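Local coordinates for protein polyhedrin (Antheraea mylitta cypovirus 4, PDB 5A9C) that forms the crystalline matrix of polyhedra, the occlusion bodies of this insect virus, which probably protect virus particles outside the host, here in a form lacking its base domain, at residues Ala30-Asp35 and Asn87-Trp92; Tyr199-Gln202 and Ile206-Ser209. One frame throughout, in Å; residues are numbered along the deposited sequence.

Interaction 1: residues Ala30-Asp35 and Asn87-Trp92; sequences APYVQD and NGNIDW
The ring of Tyr32 meets the side-chain amide of Asn89 at one edge: Asn89 OD1 sits near the ring plane, 3.3 Å from Tyr32 CD1, and the amide plane is turned 57° against the ring. This is an aromatic C-H edge facing a carbonyl oxygen, not a stack. The other flat group, the Trp92 indole, has Ile90 O above one face, displaced toward the rim. The Asn89 amide reaches the Tyr32 edge because its CG stands opposite its own backbone N (chi1 -175°). Asn89 CB, placed by the backbone, lies 3.3 Å from Pro31 O.

No direct hydrogen bond joins Ala30-Asp35 to Asn87-Trp92; waters do the bridging. One accepts from Asn89 N at 2.8 Å and donates to Pro31 O at 2.7 Å. A second accepts from Asn89 ND2 at 3.1 Å and donates to Val33 O at 3.0 Å. A third donates to Gly88 O at 2.9 Å and has weak bonds to Tyr32 OH and Trp92 NE1. The stronger partner of the Tyr32 hydroxyl is His131 ND1, which fixes the far end of the ring. Asn89 is the centre of an inverse gamma turn, and its backbone is also bonded to Arg153. Ala30 O, in the short 3-10 segment, is hydrogen-bonded to Arg114 of the second subunit.

Chemically, the loop after helix 15-29 is joined to the loop after strand 81-87 by a hydrated polar interface: two N-H donors of Asn89, its backbone N and ND2, reach carbonyls of the other loop through bound water, and the tyrosine edge supplies the direct side-chain contact.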
ATOM      1  N   ALA A  30      -5.211 -13.617  24.462  1.00 21.50           N
ATOM      2  CA  ALA A  30      -5.274 -12.229  24.009  1.00 17.30           C
ATOM      3  C   ALA A  30      -5.293 -12.078  22.481  1.00 15.42           C
ATOM      4  O   ALA A  30      -5.980 -11.208  21.951  1.00 19.58           O
ATOM      5  CB  ALA A  30      -4.139 -11.408  24.621  1.00 16.28           C
ATOM      6  N   PRO A  31      -4.532 -12.921  21.763  1.00 16.62           N
ATOM      7  CA  PRO A  31      -4.528 -12.795  20.301  1.00 15.77           C
ATOM      8  C   PRO A  31      -5.881 -13.085  19.642  1.00 18.16           C
ATOM      9  O   PRO A  31      -6.037 -12.807  18.453  1.00 24.07           O
ATOM     10  CB  PRO A  31      -3.494 -13.840  19.866  1.00 14.86           C
ATOM     11  CG  PRO A  31      -2.583 -13.970  21.042  1.00 22.88           C
ATOM     12  CD  PRO A  31      -3.483 -13.841  22.235  1.00 13.26           C
ATOM     13  N   TYR A  32      -6.836 -13.630  20.389  1.00 17.17           N
ATOM     14  CA  TYR A  32      -8.133 -13.978  19.811  1.00 16.63           C
ATOM     15  C   TYR A  32      -9.170 -12.870  19.963  1.00 21.88           C
ATOM     16  O   TYR A  32     -10.279 -12.982  19.445  1.00 20.61           O
ATOM     17  CB  TYR A  32      -8.658 -15.296  20.390  1.00 19.36           C
ATOM     18  CG  TYR A  32      -7.804 -16.489  20.028  1.00 34.09           C
ATOM     19  CD1 TYR A  32      -7.985 -17.157  18.826  1.00 30.38           C
ATOM     20  CD2 TYR A  32      -6.813 -16.942  20.888  1.00 26.73           C
ATOM     21  CE1 TYR A  32      -7.205 -18.246  18.490  1.00 34.78           C
ATOM     22  CE2 TYR A  32      -6.029 -18.029  20.563  1.00 24.26           C
ATOM     23  CZ  TYR A  32      -6.228 -18.677  19.363  1.00 31.80           C
ATOM     24  OH  TYR A  32      -5.449 -19.759  19.035  1.00 31.89           O
ATOM     25  N   VAL A  33      -8.809 -11.803  20.669  1.00 22.62           N
ATOM     26  CA  VAL A  33      -9.667 -10.626  20.758  1.00 20.96           C
ATOM     27  C   VAL A  33      -9.740  -9.941  19.391  1.00 18.27           C
ATOM     28  O   VAL A  33      -8.775  -9.965  18.628  1.00 21.52           O
ATOM     29  CB  VAL A  33      -9.172  -9.646  21.844  1.00 27.34           C
ATOM     30  CG1 VAL A  33     -10.017  -8.380  21.862  1.00 18.59           C
ATOM     31  CG2 VAL A  33      -9.203 -10.321  23.208  1.00 21.46           C
ATOM     32  N   GLN A  34     -10.883  -9.337  19.086  1.00 21.03           N
ATOM     33  CA  GLN A  34     -11.169  -8.856  17.731  1.00 30.60           C
ATOM     34  C   GLN A  34     -10.184  -7.832  17.151  1.00 32.92           C
ATOM     35  O   GLN A  34      -9.982  -7.789  15.939  1.00 32.76           O
ATOM     36  CB  GLN A  34     -12.605  -8.333  17.639  1.00 33.47           C
ATOM     37  CG  GLN A  34     -13.651  -9.435  17.709  1.00 35.65           C
ATOM     38  CD  GLN A  34     -15.061  -8.894  17.796  1.00 50.13           C
ATOM     39  OE1 GLN A  34     -15.289  -7.694  17.647  1.00 28.49           O
ATOM     40  NE2 GLN A  34     -16.020  -9.780  18.043  1.00 40.91           N
ATOM     41  N   ASP A  35      -9.580  -7.011  18.001  1.00 23.77           N
ATOM     42  CA  ASP A  35      -8.611  -6.034  17.516  1.00 24.23           C
ATOM     43  C   ASP A  35      -7.185  -6.437  17.868  1.00 27.02           C
ATOM     44  O   ASP A  35      -6.282  -5.598  17.911  1.00 21.17           O
ATOM     45  CB  ASP A  35      -8.920  -4.635  18.056  1.00 31.94           C
ATOM     46  CG  ASP A  35      -8.610  -4.498  19.532  1.00 28.62           C
ATOM     47  OD1 ASP A  35      -8.798  -5.484  20.277  1.00 36.75           O
ATOM     48  OD2 ASP A  35      -8.176  -3.400  19.945  1.00 26.19           O
ATOM     49  N   ASN A  87       1.188 -16.370  12.527  1.00 15.64           N
ATOM     50  CA  ASN A  87       0.920 -16.338  13.962  1.00 21.88           C
ATOM     51  C   ASN A  87      -0.267 -15.460  14.347  1.00 16.06           C
ATOM     52  O   ASN A  87      -0.396 -14.328  13.877  1.00 15.08           O
ATOM     53  CB  ASN A  87       2.171 -15.901  14.734  1.00 16.89           C
ATOM     54  CG  ASN A  87       3.416 -16.664  14.312  1.00 14.13           C
ATOM     55  OD1 ASN A  87       3.776 -17.677  14.914  1.00 17.28           O
ATOM     56  ND2 ASN A  87       4.073 -16.184  13.266  1.00 11.88           N
ATOM     57  N   GLY A  88      -1.128 -15.997  15.207  1.00 22.82           N
ATOM     58  CA  GLY A  88      -2.280 -15.268  15.706  1.00 12.49           C
ATOM     59  C   GLY A  88      -3.601 -15.945  15.394  1.00 14.31           C
ATOM     60  O   GLY A  88      -3.645 -17.120  15.016  1.00 18.20           O
ATOM     61  N   ASN A  89      -4.682 -15.191  15.552  1.00 17.14           N
ATOM     62  CA  ASN A  89      -6.025 -15.685  15.288  1.00 15.48           C
ATOM     63  C   ASN A  89      -6.320 -15.708  13.791  1.00 17.61           C
ATOM     64  O   ASN A  89      -7.258 -15.066  13.312  1.00 20.99           O
ATOM     65  CB  ASN A  89      -7.051 -14.816  16.019  1.00 25.48           C
ATOM     66  CG  ASN A  89      -8.462 -15.347  15.894  1.00 25.57           C
ATOM     67  OD1 ASN A  89      -8.674 -16.542  15.697  1.00 21.09           O
ATOM     68  ND2 ASN A  89      -9.442 -14.458  16.012  1.00 29.58           N
ATOM     69  N   ILE A  90      -5.505 -16.453  13.054  1.00 15.92           N
ATOM     70  CA  ILE A  90      -5.624 -16.512  11.606  1.00 17.57           C
ATOM     71  C   ILE A  90      -6.607 -17.587  11.156  1.00 20.26           C
ATOM     72  O   ILE A  90      -6.661 -18.674  11.731  1.00 25.32           O
ATOM     73  CB  ILE A  90      -4.248 -16.747  10.953  1.00 17.98           C
ATOM     74  CG1 ILE A  90      -3.318 -15.569  11.265  1.00 18.42           C
ATOM     75  CG2 ILE A  90      -4.390 -16.949   9.448  1.00 16.19           C
ATOM     76  CD1 ILE A  90      -1.921 -15.712  10.700  1.00 22.46           C
ATOM     77  N   ASP A  91      -7.392 -17.261  10.135  1.00 23.48           N
ATOM     78  CA  ASP A  91      -8.288 -18.218   9.499  1.00 20.65           C
ATOM     79  C   ASP A  91      -7.455 -19.209   8.690  1.00 20.61           C
ATOM     80  O   ASP A  91      -7.015 -18.904   7.582  1.00 20.48           O
ATOM     81  CB  ASP A  91      -9.277 -17.474   8.597  1.00 17.42           C
ATOM     82  CG  ASP A  91     -10.191 -18.409   7.825  1.00 29.27           C
ATOM     83  OD1 ASP A  91     -10.224 -19.617   8.137  1.00 28.54           O
ATOM     84  OD2 ASP A  91     -10.885 -17.925   6.906  1.00 41.48           O
ATOM     85  N   TRP A  92      -7.233 -20.392   9.256  1.00 18.67           N
ATOM     86  CA  TRP A  92      -6.345 -21.381   8.650  1.00 20.84           C
ATOM     87  C   TRP A  92      -6.929 -22.030   7.399  1.00 24.50           C
ATOM     88  O   TRP A  92      -6.218 -22.721   6.666  1.00 28.88           O
ATOM     89  CB  TRP A  92      -5.960 -22.460   9.662  1.00 22.31           C
ATOM     90  CG  TRP A  92      -5.273 -21.922  10.879  1.00 33.16           C
ATOM     91  CD1 TRP A  92      -5.656 -22.091  12.177  1.00 30.82           C
ATOM     92  CD2 TRP A  92      -4.088 -21.116  10.911  1.00 26.39           C
ATOM     93  NE1 TRP A  92      -4.780 -21.448  13.017  1.00 32.87           N
ATOM     94  CE2 TRP A  92      -3.808 -20.840  12.265  1.00 32.70           C
ATOM     95  CE3 TRP A  92      -3.234 -20.606   9.928  1.00 18.66           C
ATOM     96  CZ2 TRP A  92      -2.712 -20.075  12.662  1.00 22.84           C
ATOM     97  CZ3 TRP A  92      -2.146 -19.847  10.324  1.00 19.49           C
ATOM     98  CH2 TRP A  92      -1.895 -19.588  11.678  1.00 25.73           C
TER
HETATM   99  O   HOH W   1      -4.126 -12.621  16.593  1.00 20.09           O
HETATM  100  O   HOH W   2      -4.825 -19.637  15.716  1.00 24.16           O
HETATM  101  O   HOH W   3      -8.556 -11.540  16.142  1.00 25.59           O

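Interaction 2: residues Tyr199-Gln202 and Ile206-Ser209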
ATOM      1  N   TYR A 199       9.048 -20.907  13.947  1.00 19.53           N
ATOM      2  CA  TYR A 199      10.177 -21.017  13.031  1.00 17.39           C
ATOM      3  C   TYR A 199      10.595 -22.477  12.904  1.00 20.33           C
ATOM      4  O   TYR A 199      10.500 -23.244  13.858  1.00 20.56           O
ATOM      5  CB  TYR A 199      11.362 -20.151  13.480  1.00 21.05           C
ATOM      6  CG  TYR A 199      12.574 -20.299  12.585  1.00 15.61           C
ATOM      7  CD1 TYR A 199      12.588 -19.759  11.304  1.00 18.27           C
ATOM      8  CD2 TYR A 199      13.699 -20.994  13.015  1.00 18.12           C
ATOM      9  CE1 TYR A 199      13.698 -19.904  10.479  1.00 13.74           C
ATOM     10  CE2 TYR A 199      14.804 -21.142  12.199  1.00 22.31           C
ATOM     11  CZ  TYR A 199      14.800 -20.599  10.934  1.00 16.19           C
ATOM     12  OH  TYR A 199      15.908 -20.756  10.126  1.00 22.77           O
ATOM     13  N   ILE A 200      11.045 -22.853  11.712  1.00 13.39           N
ATOM     14  CA  ILE A 200      11.503 -24.213  11.448  1.00 22.17           C
ATOM     15  C   ILE A 200      12.988 -24.160  11.128  1.00 13.62           C
ATOM     16  O   ILE A 200      13.389 -23.534  10.145  1.00 20.01           O
ATOM     17  CB  ILE A 200      10.762 -24.823  10.244  1.00 27.43           C
ATOM     18  CG1 ILE A 200       9.253 -24.633  10.400  1.00 18.19           C
ATOM     19  CG2 ILE A 200      11.126 -26.302  10.071  1.00 14.47           C
ATOM     20  CD1 ILE A 200       8.458 -25.083   9.196  1.00 22.47           C
ATOM     21  N   ASP A 201      13.810 -24.796  11.960  1.00 16.82           N
ATOM     22  CA  ASP A 201      15.253 -24.728  11.756  1.00 13.45           C
ATOM     23  C   ASP A 201      15.695 -25.592  10.576  1.00 16.94           C
ATOM     24  O   ASP A 201      14.887 -26.296   9.975  1.00 18.25           O
ATOM     25  CB  ASP A 201      16.041 -25.042  13.043  1.00 13.39           C
ATOM     26  CG  ASP A 201      16.101 -26.531  13.371  1.00 21.31           C
ATOM     27  OD1 ASP A 201      15.746 -27.375  12.521  1.00 18.01           O
ATOM     28  OD2 ASP A 201      16.535 -26.854  14.499  1.00 20.90           O
ATOM     29  N   GLN A 202      16.980 -25.527  10.246  1.00 16.20           N
ATOM     30  CA  GLN A 202      17.486 -26.174   9.037  1.00 20.32           C
ATOM     31  C   GLN A 202      17.400 -27.701   9.063  1.00 19.78           C
ATOM     32  O   GLN A 202      17.544 -28.350   8.025  1.00 19.56           O
ATOM     33  CB  GLN A 202      18.909 -25.699   8.731  1.00 17.40           C
ATOM     34  CG  GLN A 202      18.964 -24.232   8.327  1.00 16.54           C
ATOM     35  CD  GLN A 202      20.379 -23.717   8.134  1.00 30.49           C
ATOM     36  OE1 GLN A 202      21.345 -24.479   8.181  1.00 34.14           O
ATOM     37  NE2 GLN A 202      20.504 -22.415   7.911  1.00 20.36           N
ATOM     38  N   ILE A 206      10.650 -27.716  14.652  1.00 21.38           N
ATOM     39  CA  ILE A 206       9.950 -26.526  15.113  1.00 17.19           C
ATOM     40  C   ILE A 206      10.614 -26.046  16.397  1.00 17.81           C
ATOM     41  O   ILE A 206      10.483 -26.676  17.448  1.00 23.23           O
ATOM     42  CB  ILE A 206       8.459 -26.815  15.354  1.00 23.99           C
ATOM     43  CG1 ILE A 206       7.804 -27.301  14.057  1.00 24.48           C
ATOM     44  CG2 ILE A 206       7.757 -25.577  15.893  1.00 24.28           C
ATOM     45  CD1 ILE A 206       6.377 -27.760  14.226  1.00 44.40           C
ATOM     46  N   VAL A 207      11.332 -24.931  16.306  1.00 20.12           N
ATOM     47  CA  VAL A 207      12.178 -24.472  17.403  1.00 14.73           C
ATOM     48  C   VAL A 207      11.690 -23.179  18.051  1.00 20.53           C
ATOM     49  O   VAL A 207      12.321 -22.664  18.974  1.00 22.75           O
ATOM     50  CB  VAL A 207      13.638 -24.295  16.943  1.00 24.27           C
ATOM     51  CG1 VAL A 207      14.231 -25.644  16.551  1.00 27.08           C
ATOM     52  CG2 VAL A 207      13.713 -23.317  15.781  1.00 24.05           C
ATOM     53  N   ALA A 208      10.571 -22.656  17.562  1.00 20.93           N
ATOM     54  CA  ALA A 208       9.948 -21.486  18.166  1.00 18.49           C
ATOM     55  C   ALA A 208       8.437 -21.544  17.991  1.00 23.45           C
ATOM     56  O   ALA A 208       7.933 -22.141  17.038  1.00 19.28           O
ATOM     57  CB  ALA A 208      10.514 -20.201  17.567  1.00 18.14           C
ATOM     58  N   SER A 209       7.714 -20.928  18.918  1.00 20.08           N
ATOM     59  CA  SER A 209       6.261 -20.989  18.906  1.00 23.00           C
ATOM     60  C   SER A 209       5.671 -19.770  19.597  1.00 19.82           C
ATOM     61  O   SER A 209       6.335 -19.126  20.407  1.00 19.60           O
ATOM     62  CB  SER A 209       5.783 -22.266  19.605  1.00 20.70           C
ATOM     63  OG  SER A 209       4.370 -22.309  19.694  1.00 21.68           O
TER
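Val207 leans on Tyr199 and is tied to it through the backbone. Val207 N donates to Tyr199 O at 3.1 Å with a fairly straight N-H...O angle of 160°, and the same oxygen receives a CA-H contact from Ile206 CA at 3.6 Å. Beside this bond lies the tight part of the contact. With chi1 at 177° the tyrosine ring extends alongside Val207, the two side chains pointing the same way, and Val207 CG2 sits at the ring edge, near its plane, 3.6 Å from Tyr199 CD2. Tyr199 CB also packs at 4.2 Å from Ala208 CB. The tyrosine side chain further touches Val188, Ile189 and Ala192 of helix 185-195, meets Phe43 edge to face, and ends in a hydrogen bond between OH and Glu185.

The Tyr199-Ala208 backbone pairing is loose: Tyr199 N lies 3.5 Å from Ala208 O, too far for a firm bond. Ile200 and Ile206 form a non-hydrogen-bonded pair whose side chains share the other face without touching. The side of Asp201 and Val207 is partly exposed. The contact there is close but not a bond, a methyl against a carboxylate oxygen: Val207 CG1 is 3.3 Å from Asp201 OD2, the side chains crossing at about a right angle. The second carboxylate oxygen, Asp201 OD1, accepts from Ala203 N and Leu205 N, the first of these forming an Asx turn.

Strands 199-200 and 206-208 thus make a short, weakly bonded antiparallel beta hairpin, with its connection held by an aspartate and with Tyr199 laid against helix 185-195.

How the interactions relate
From the N terminus, helix 15-29 runs into Ala30-Asp35, and interaction 1 closes a loop of 51 residues that includes strands 38-45, 51-58, 61-66 and 81-87. The chain then passes through the remaining strands and two helices before interaction 2 closes a short hairpin, after helix 185-195, whose strands are joined by Asp201-Leu205. The two contacts therefore stand in series, neither nested nor crossed. The centres of interactions 1 and 2 are about 20 Å apart; the nearest atoms of interactions 1 and 2 are about 5 Å apart, without touching. Asn87 links the neighbourhoods: it ends strand 81-87 within interaction 1 and is hydrogen-bonded to Ala198, just ahead of the hairpin.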